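Local atomic coordinates of acylneuraminate lyase (Mycoplasma synoviae, PDB entry 4N4P), a protein that belongs to the dihydrodipicolinate synthetase family, adopts a TIM-barrel fold followed by C-terminal helices, and forms an assembly of four chains. Residues Phe118-His122 against Gln153-Leu157; Val163-Gly169 against Lys186-Trp192; Asp243-Leu248 against Phe289-Leu295. One frame throughout, in Å; residues are numbered along the deposited sequence.

Contact 1 (Phe118-His122 against Gln153-Leu157); sequences FNETH and QFGKL
F118 and L157 carry the packing between two neighbouring helices on the outside of the TIM barrel, 118-131 and 151-158. The local axes run nearly parallel, at 23°, with a closest approach of 10.7 Å. The backbones converge along the chain: CA of F118 lies 8.6 Å from CA of Q153, whereas CA of H122 is 6.0 Å from CA of L157. The tight part of the contact is the F118 ring, set among Q153 and L157. CG of F118 stands anti to its own N (chi1 -178°), which carries the ring across to the second helix. There L157 CG meets CE2 of F118 at 3.7 Å, approaching obliquely to the ring, while its CD2 branch extends to 3.5 Å from CA of H122, with T121 CG2 a little farther off. L157 also touches I138 of strand 136-139, so it joins the helix pair to the barrel wall. Q153 CG lies over one ring face, 4.1 Å from the ring centroid, as a CH-pi contact offset toward the rim.

The solvent side is looser. K156, an exposed residue, places its CB near the ring plane at the edge, then bends so that its ammonium group returns to the same side as Q153. At 5.3 Å from the F118 centroid, K156 NZ offers at most a weak cation-pi attraction. The closest approach belongs to the tight side: F118 CZ stops 3.2 Å from Q153 O, a carbonyl that also accepts a weak bond from K156 N.

Contact 2 (Val163-Gly169 against Lys186-Trp192); sequences VIGSKYG and KLFMFAW
I164 and L187 lie side by side and point the same way, I164 CD1 meeting L187 CD2 at 4.0 Å. They belong to adjacent parallel strands of the TIM barrel, whose segments cross at -21°. From G165 onward the residues pair in register, so side chains alternate together between the two faces of the sheet. On the face of S166 and Y168, F188 presents its ring obliquely to S166 CB, 4.0 Å from F188 CD1, and the rings of Y168 and F190 are also oblique, Y168 CD1 lying 4.4 Å from F190 CE1. On the other face, shared with M189, K167 lays its CE 3.9 Å from A191 CB, and its NZ bonds to Y139 OH.

Backbone bonds fix this alignment. L187 N donates to I164 O at 2.8 Å, almost straight (173°), and S166, M189, Y168 and A191 continue the alternation. G165 allows close approach: its CA is 3.0 Å from L187 O, a CA-H...O contact. Just ahead of strand 187-190, K186 folds back at chi2 (-72°), laying its CD against I164 O and bringing NZ to V163 O at 3.1 Å; L158 O is a second acceptor.

The aromatic face packs outward on helix 173-182, which links the two strands as a right-handed beta-alpha-beta crossover. Strand 136-139 flanks 163-168, and strand 206-209 flanks 187-190.

Contact 3 (Asp243-Leu248 against Phe289-Leu295); sequences DYVLDL and FITDKYL
The ring of Y294 is sandwiched between the two helices: Y244 CB lies 3.4 Å above the centre of one face, and K293 CG of its own helix lies 3.6 Å from the plane on the opposite face. At the edge, in the ring plane, is D247 OD2. The Y244 ring turns its edge toward the face of Y294, a T-shaped pair with centroids 5.6 Å apart and planes at 62°. The Y244 edge also receives I290, whose CG2 is in the ring plane and 3.8 Å from Y244 CE1.

Polar evidence centres on one carboxylate oxygen. D247 OD2 accepts from Y294 OH at 2.6 Å, met from above the carboxylate plane (40° out of it), and from K293 NZ at 2.9 Å, met nearly along its C-O axis. The second bond is part of a salt bridge, reached because the K293 chain is extended beyond CG. Two donors, one of them charged, would probably favour the ionised form of D247. On the inner side I290 CD1 presses against the backbone, 3.5 Å from L248 N, and its buried flank meets I260 of helix 253-263. Toward the other end, a water bonded to D243 OD2 makes a weak bond to Y294 OH, while D243 OD1 forms a salt bridge with R178 of the third subunit.

The helices run antiparallel (169°), and D247 enters as a knob among F289, I290, K293 and Y294. This single knob-into-hole joins two antiparallel helices of the C-terminal helical region that follows the barrel in this family.

Overall arrangement
The contacts follow one another along the chain, each closing before the next opens. Contacts 1 and 2 belong to the barrel and are neighbours, with centres 15 Å apart: helix 151-158 leads into strand 163-168, and F154 CZ of the former packs 3.4 Å from S166 OG of the latter. Together they describe one side of the barrel, its outer helical layer and its inner parallel sheet. Contact 3 lies in the separate C-terminal helical region, its centre 27 Å from that of contact 2 and 39 Å from that of contact 1, which is across the chain's centre from it. Contacts 2 and 3 do not touch, their nearest atoms being about 7 Å apart.

Contact 1 (Phe118-His122 against Gln153-Leu157)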
# COMPACT_ATOMS: atom_id res chain seq x y z
N PHE A 118 20.02 -1.65 2.36
CA PHE A 118 20.44 -1.95 3.73
C PHE A 118 21.92 -1.66 3.92
O PHE A 118 22.32 -1.06 4.93
CB PHE A 118 20.14 -3.39 4.11
CG PHE A 118 20.53 -3.69 5.52
CD1 PHE A 118 21.79 -4.20 5.82
CD2 PHE A 118 19.65 -3.38 6.58
CE1 PHE A 118 22.17 -4.44 7.14
CE2 PHE A 118 20.02 -3.61 7.90
CZ PHE A 118 21.28 -4.15 8.18
N ASN A 119 22.73 -2.12 2.96
CA ASN A 119 24.18 -1.95 3.01
C ASN A 119 24.58 -0.48 3.03
O ASN A 119 25.46 -0.09 3.79
CB ASN A 119 24.87 -2.65 1.83
CG ASN A 119 24.87 -4.17 1.97
OD1 ASN A 119 24.66 -4.72 3.05
ND2 ASN A 119 25.13 -4.86 0.85
N GLU A 120 23.91 0.35 2.22
CA GLU A 120 24.17 1.79 2.24
C GLU A 120 23.82 2.40 3.59
O GLU A 120 24.57 3.21 4.11
CB GLU A 120 23.42 2.49 1.12
CG GLU A 120 24.14 2.35 -0.21
CD GLU A 120 23.26 2.62 -1.42
OE1 GLU A 120 22.02 2.45 -1.34
OE2 GLU A 120 23.83 2.99 -2.47
N THR A 121 22.68 2.00 4.14
CA THR A 121 22.23 2.48 5.43
C THR A 121 23.19 2.01 6.56
O THR A 121 23.54 2.79 7.45
CB THR A 121 20.80 2.02 5.69
OG1 THR A 121 19.95 2.61 4.69
CG2 THR A 121 20.32 2.46 7.07
N HIS A 122 23.60 0.75 6.50
CA HIS A 122 24.56 0.21 7.47
C HIS A 122 25.86 1.02 7.43
O HIS A 122 26.38 1.43 8.47
CB HIS A 122 24.84 -1.27 7.20
CG HIS A 122 25.72 -1.92 8.22
ND1 HIS A 122 25.24 -2.79 9.18
CD2 HIS A 122 27.05 -1.82 8.45
CE1 HIS A 122 26.24 -3.20 9.94
NE2 HIS A 122 27.34 -2.62 9.52
N GLN A 153 17.61 -8.33 10.89
CA GLN A 153 18.38 -7.46 10.02
C GLN A 153 18.60 -6.11 10.71
O GLN A 153 19.67 -5.51 10.59
CB GLN A 153 17.60 -7.25 8.72
CG GLN A 153 18.44 -7.12 7.47
CD GLN A 153 17.58 -6.94 6.23
OE1 GLN A 153 16.42 -7.38 6.20
NE2 GLN A 153 18.13 -6.29 5.21
N PHE A 154 17.59 -5.65 11.45
CA PHE A 154 17.71 -4.41 12.18
C PHE A 154 18.75 -4.52 13.29
O PHE A 154 19.41 -3.54 13.63
CB PHE A 154 16.35 -3.99 12.74
CG PHE A 154 16.32 -2.61 13.26
CD1 PHE A 154 16.42 -1.53 12.39
CD2 PHE A 154 16.19 -2.38 14.61
CE1 PHE A 154 16.39 -0.23 12.88
CE2 PHE A 154 16.15 -1.07 15.11
CZ PHE A 154 16.25 0.00 14.24
N GLY A 155 18.92 -5.73 13.82
CA GLY A 155 19.90 -5.99 14.86
C GLY A 155 21.32 -5.78 14.41
O GLY A 155 22.18 -5.43 15.22
N LYS A 156 21.57 -5.97 13.12
CA LYS A 156 22.87 -5.66 12.54
C LYS A 156 23.19 -4.16 12.65
O LYS A 156 24.34 -3.78 12.89
CB LYS A 156 22.95 -6.10 11.08
CG LYS A 156 22.87 -7.62 10.89
CD LYS A 156 22.71 -7.96 9.41
CE LYS A 156 21.89 -9.23 9.20
NZ LYS A 156 21.13 -9.14 7.90
N LEU A 157 22.17 -3.31 12.48
CA LEU A 157 22.37 -1.88 12.67
C LEU A 157 22.57 -1.57 14.14
O LEU A 157 23.40 -0.75 14.49
CB LEU A 157 21.19 -1.06 12.09
CG LEU A 157 20.84 -1.14 10.59
CD1 LEU A 157 19.52 -0.37 10.33
CD2 LEU A 157 21.99 -0.60 9.71

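Contact 2 (Val163-Gly169 against Lys186-Trp192)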
# COMPACT_ATOMS: atom_id res chain seq x y z
N VAL A 163 26.18 2.44 18.99
CA VAL A 163 24.72 2.40 18.91
C VAL A 163 24.16 1.76 20.18
O VAL A 163 24.50 0.61 20.51
CB VAL A 163 24.19 1.66 17.66
CG1 VAL A 163 22.66 1.54 17.73
CG2 VAL A 163 24.60 2.41 16.36
N ILE A 164 23.32 2.50 20.90
CA ILE A 164 22.76 1.93 22.15
C ILE A 164 21.31 1.48 21.98
O ILE A 164 20.74 0.82 22.87
CB ILE A 164 22.88 2.91 23.36
CG1 ILE A 164 22.14 4.24 23.05
CG2 ILE A 164 24.36 3.14 23.72
CD1 ILE A 164 21.88 5.08 24.33
N GLY A 165 20.73 1.77 20.81
CA GLY A 165 19.31 1.45 20.60
C GLY A 165 18.73 2.24 19.44
O GLY A 165 19.45 2.63 18.54
N SER A 166 17.44 2.51 19.48
CA SER A 166 16.78 3.08 18.33
C SER A 166 15.67 3.98 18.80
O SER A 166 15.08 3.73 19.86
CB SER A 166 16.21 1.93 17.48
OG SER A 166 15.26 2.38 16.51
N LYS A 167 15.38 5.02 18.00
CA LYS A 167 14.17 5.80 18.14
C LYS A 167 13.12 5.10 17.27
O LYS A 167 13.29 5.02 16.04
CB LYS A 167 14.42 7.24 17.69
CG LYS A 167 13.19 8.11 17.74
CD LYS A 167 13.61 9.55 17.60
CE LYS A 167 12.43 10.47 17.51
NZ LYS A 167 11.92 10.49 16.13
N TYR A 168 12.08 4.56 17.91
CA TYR A 168 11.07 3.77 17.25
C TYR A 168 9.81 4.61 16.98
O TYR A 168 9.04 4.89 17.88
CB TYR A 168 10.72 2.51 18.10
CG TYR A 168 9.86 1.58 17.28
CD1 TYR A 168 8.47 1.74 17.23
CD2 TYR A 168 10.44 0.58 16.50
CE1 TYR A 168 7.68 0.91 16.42
CE2 TYR A 168 9.67 -0.24 15.70
CZ TYR A 168 8.30 -0.07 15.65
OH TYR A 168 7.55 -0.90 14.84
N GLY A 169 9.63 5.03 15.73
CA GLY A 169 8.50 5.90 15.39
C GLY A 169 7.40 5.27 14.54
O GLY A 169 6.44 5.96 14.15
N LYS A 186 19.11 -3.19 24.58
CA LYS A 186 19.17 -2.01 23.75
C LYS A 186 18.07 -1.08 24.24
O LYS A 186 17.05 -1.53 24.81
CB LYS A 186 19.02 -2.33 22.25
CG LYS A 186 20.19 -3.12 21.65
CD LYS A 186 21.46 -2.27 21.52
CE LYS A 186 22.64 -3.16 21.09
NZ LYS A 186 23.93 -2.43 20.90
N LEU A 187 18.29 0.22 24.06
CA LEU A 187 17.35 1.23 24.49
C LEU A 187 16.43 1.60 23.33
O LEU A 187 16.90 1.95 22.27
CB LEU A 187 18.09 2.47 24.98
CG LEU A 187 17.24 3.70 25.35
CD1 LEU A 187 16.34 3.38 26.58
CD2 LEU A 187 18.14 4.85 25.65
N PHE A 188 15.12 1.52 23.54
CA PHE A 188 14.18 1.89 22.49
C PHE A 188 13.39 3.07 23.02
O PHE A 188 12.66 2.94 24.00
CB PHE A 188 13.26 0.70 22.11
CG PHE A 188 13.99 -0.39 21.40
CD1 PHE A 188 14.15 -0.35 20.01
CD2 PHE A 188 14.56 -1.44 22.11
CE1 PHE A 188 14.86 -1.35 19.34
CE2 PHE A 188 15.27 -2.44 21.46
CZ PHE A 188 15.42 -2.40 20.07
N MET A 189 13.58 4.23 22.38
CA MET A 189 12.83 5.43 22.71
C MET A 189 11.54 5.41 21.86
O MET A 189 11.61 5.34 20.63
CB MET A 189 13.70 6.67 22.47
CG MET A 189 14.94 6.73 23.41
SD MET A 189 14.51 6.86 25.16
CE MET A 189 14.04 8.58 25.32
N PHE A 190 10.38 5.41 22.51
CA PHE A 190 9.12 5.20 21.80
C PHE A 190 8.58 6.55 21.26
O PHE A 190 8.37 7.49 22.02
CB PHE A 190 8.11 4.52 22.72
CG PHE A 190 6.91 4.00 22.02
CD1 PHE A 190 6.95 2.76 21.37
CD2 PHE A 190 5.73 4.75 21.98
CE1 PHE A 190 5.83 2.28 20.69
CE2 PHE A 190 4.59 4.27 21.32
CZ PHE A 190 4.64 3.04 20.67
N ALA A 191 8.38 6.64 19.94
CA ALA A 191 8.13 7.92 19.30
C ALA A 191 6.79 7.98 18.58
O ALA A 191 6.62 8.72 17.61
CB ALA A 191 9.28 8.30 18.36
N TRP A 192 5.81 7.23 19.06
CA TRP A 192 4.46 7.35 18.51
C TRP A 192 3.51 7.80 19.63
O TRP A 192 3.03 7.00 20.42
CB TRP A 192 4.01 6.06 17.81
CG TRP A 192 2.60 6.17 17.19
CD1 TRP A 192 1.98 7.30 16.76
CD2 TRP A 192 1.69 5.09 16.96
NE1 TRP A 192 0.71 6.99 16.26
CE2 TRP A 192 0.52 5.65 16.36
CE3 TRP A 192 1.75 3.71 17.17
CZ2 TRP A 192 -0.57 4.86 15.98
CZ3 TRP A 192 0.66 2.94 16.81
CH2 TRP A 192 -0.48 3.51 16.23

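Contact 3 (Asp243-Leu248 against Phe289-Leu295)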
# COMPACT_ATOMS: atom_id res chain seq x y z
N ASP A 243 -7.52 12.63 21.61
CA ASP A 243 -8.44 13.70 21.18
C ASP A 243 -7.59 14.96 20.96
O ASP A 243 -7.73 15.65 19.95
CB ASP A 243 -9.50 14.00 22.25
CG ASP A 243 -10.62 12.98 22.28
OD1 ASP A 243 -10.73 12.11 21.40
OD2 ASP A 243 -11.42 13.08 23.22
N TYR A 244 -6.73 15.23 21.93
CA TYR A 244 -5.83 16.39 21.89
C TYR A 244 -4.94 16.36 20.67
O TYR A 244 -4.82 17.36 19.96
CB TYR A 244 -5.00 16.47 23.18
CG TYR A 244 -3.61 17.07 23.03
CD1 TYR A 244 -3.42 18.44 22.77
CD2 TYR A 244 -2.46 16.25 23.18
CE1 TYR A 244 -2.12 18.98 22.64
CE2 TYR A 244 -1.17 16.77 23.08
CZ TYR A 244 -1.00 18.14 22.80
OH TYR A 244 0.27 18.66 22.68
N VAL A 245 -4.30 15.22 20.42
CA VAL A 245 -3.40 15.14 19.27
C VAL A 245 -4.13 15.43 17.97
O VAL A 245 -3.67 16.25 17.17
CB VAL A 245 -2.67 13.78 19.19
CG1 VAL A 245 -1.73 13.76 17.97
CG2 VAL A 245 -1.86 13.51 20.50
N LEU A 246 -5.29 14.79 17.75
CA LEU A 246 -6.07 15.02 16.54
C LEU A 246 -6.55 16.49 16.42
O LEU A 246 -6.52 17.09 15.31
CB LEU A 246 -7.26 14.05 16.49
CG LEU A 246 -6.80 12.60 16.26
CD1 LEU A 246 -7.98 11.63 16.18
CD2 LEU A 246 -5.93 12.51 15.00
N ASP A 247 -6.95 17.07 17.54
CA ASP A 247 -7.38 18.48 17.54
C ASP A 247 -6.18 19.36 17.21
O ASP A 247 -6.29 20.31 16.41
CB ASP A 247 -8.01 18.89 18.90
CG ASP A 247 -9.49 18.57 18.99
OD1 ASP A 247 -10.14 18.33 17.96
OD2 ASP A 247 -10.04 18.63 20.10
N LEU A 248 -5.04 19.07 17.83
CA LEU A 248 -3.82 19.86 17.61
C LEU A 248 -3.43 19.92 16.14
O LEU A 248 -3.12 21.01 15.61
CB LEU A 248 -2.66 19.26 18.42
CG LEU A 248 -1.29 19.94 18.28
CD1 LEU A 248 -1.34 21.37 18.86
CD2 LEU A 248 -0.22 19.10 18.97
N PHE A 289 -7.95 27.49 21.71
CA PHE A 289 -8.83 26.30 21.70
C PHE A 289 -8.13 25.09 22.32
O PHE A 289 -8.65 24.45 23.25
CB PHE A 289 -9.31 25.99 20.26
CG PHE A 289 -9.84 24.58 20.05
CD1 PHE A 289 -10.98 24.13 20.70
CD2 PHE A 289 -9.18 23.71 19.17
CE1 PHE A 289 -11.45 22.82 20.52
CE2 PHE A 289 -9.64 22.40 18.96
CZ PHE A 289 -10.79 21.95 19.64
N ILE A 290 -6.94 24.76 21.81
CA ILE A 290 -6.17 23.63 22.39
C ILE A 290 -5.85 23.84 23.87
O ILE A 290 -6.02 22.92 24.70
CB ILE A 290 -4.87 23.37 21.61
CG1 ILE A 290 -5.17 23.03 20.13
CG2 ILE A 290 -3.97 22.25 22.33
CD1 ILE A 290 -5.97 21.73 19.89
N THR A 291 -5.31 25.01 24.19
CA THR A 291 -4.92 25.37 25.56
C THR A 291 -6.08 25.24 26.56
O THR A 291 -5.94 24.60 27.62
CB THR A 291 -4.30 26.80 25.62
OG1 THR A 291 -3.09 26.81 24.86
CG2 THR A 291 -3.98 27.22 27.03
N ASP A 292 -7.21 25.86 26.23
CA ASP A 292 -8.36 25.86 27.13
C ASP A 292 -8.97 24.47 27.26
O ASP A 292 -9.43 24.10 28.34
CB ASP A 292 -9.44 26.85 26.67
CG ASP A 292 -8.95 28.29 26.65
OD1 ASP A 292 -7.95 28.57 27.35
OD2 ASP A 292 -9.55 29.12 25.91
N LYS A 293 -9.00 23.72 26.16
CA LYS A 293 -9.61 22.38 26.20
C LYS A 293 -8.75 21.36 26.94
O LYS A 293 -9.27 20.52 27.72
CB LYS A 293 -9.95 21.86 24.78
CG LYS A 293 -10.70 20.50 24.77
CD LYS A 293 -11.28 20.20 23.38
CE LYS A 293 -12.02 18.87 23.33
NZ LYS A 293 -12.37 18.61 21.88
N TYR A 294 -7.44 21.40 26.69
CA TYR A 294 -6.55 20.30 27.15
C TYR A 294 -5.49 20.68 28.16
O TYR A 294 -5.05 19.81 28.92
CB TYR A 294 -5.86 19.66 25.94
CG TYR A 294 -6.82 19.04 24.97
CD1 TYR A 294 -7.52 17.86 25.31
CD2 TYR A 294 -7.04 19.62 23.72
CE1 TYR A 294 -8.39 17.28 24.42
CE2 TYR A 294 -7.92 19.05 22.80
CZ TYR A 294 -8.59 17.87 23.17
OH TYR A 294 -9.47 17.29 22.29
N LEU A 295 -5.07 21.94 28.16
CA LEU A 295 -3.78 22.30 28.79
C LEU A 295 -3.84 23.16 30.04
O LEU A 295 -2.80 23.63 30.53
CB LEU A 295 -2.84 22.98 27.77
CG LEU A 295 -2.66 22.32 26.41
CD1 LEU A 295 -1.62 23.08 25.55
CD2 LEU A 295 -2.25 20.82 26.58
O HOH W 1 -11.60 15.58 24.36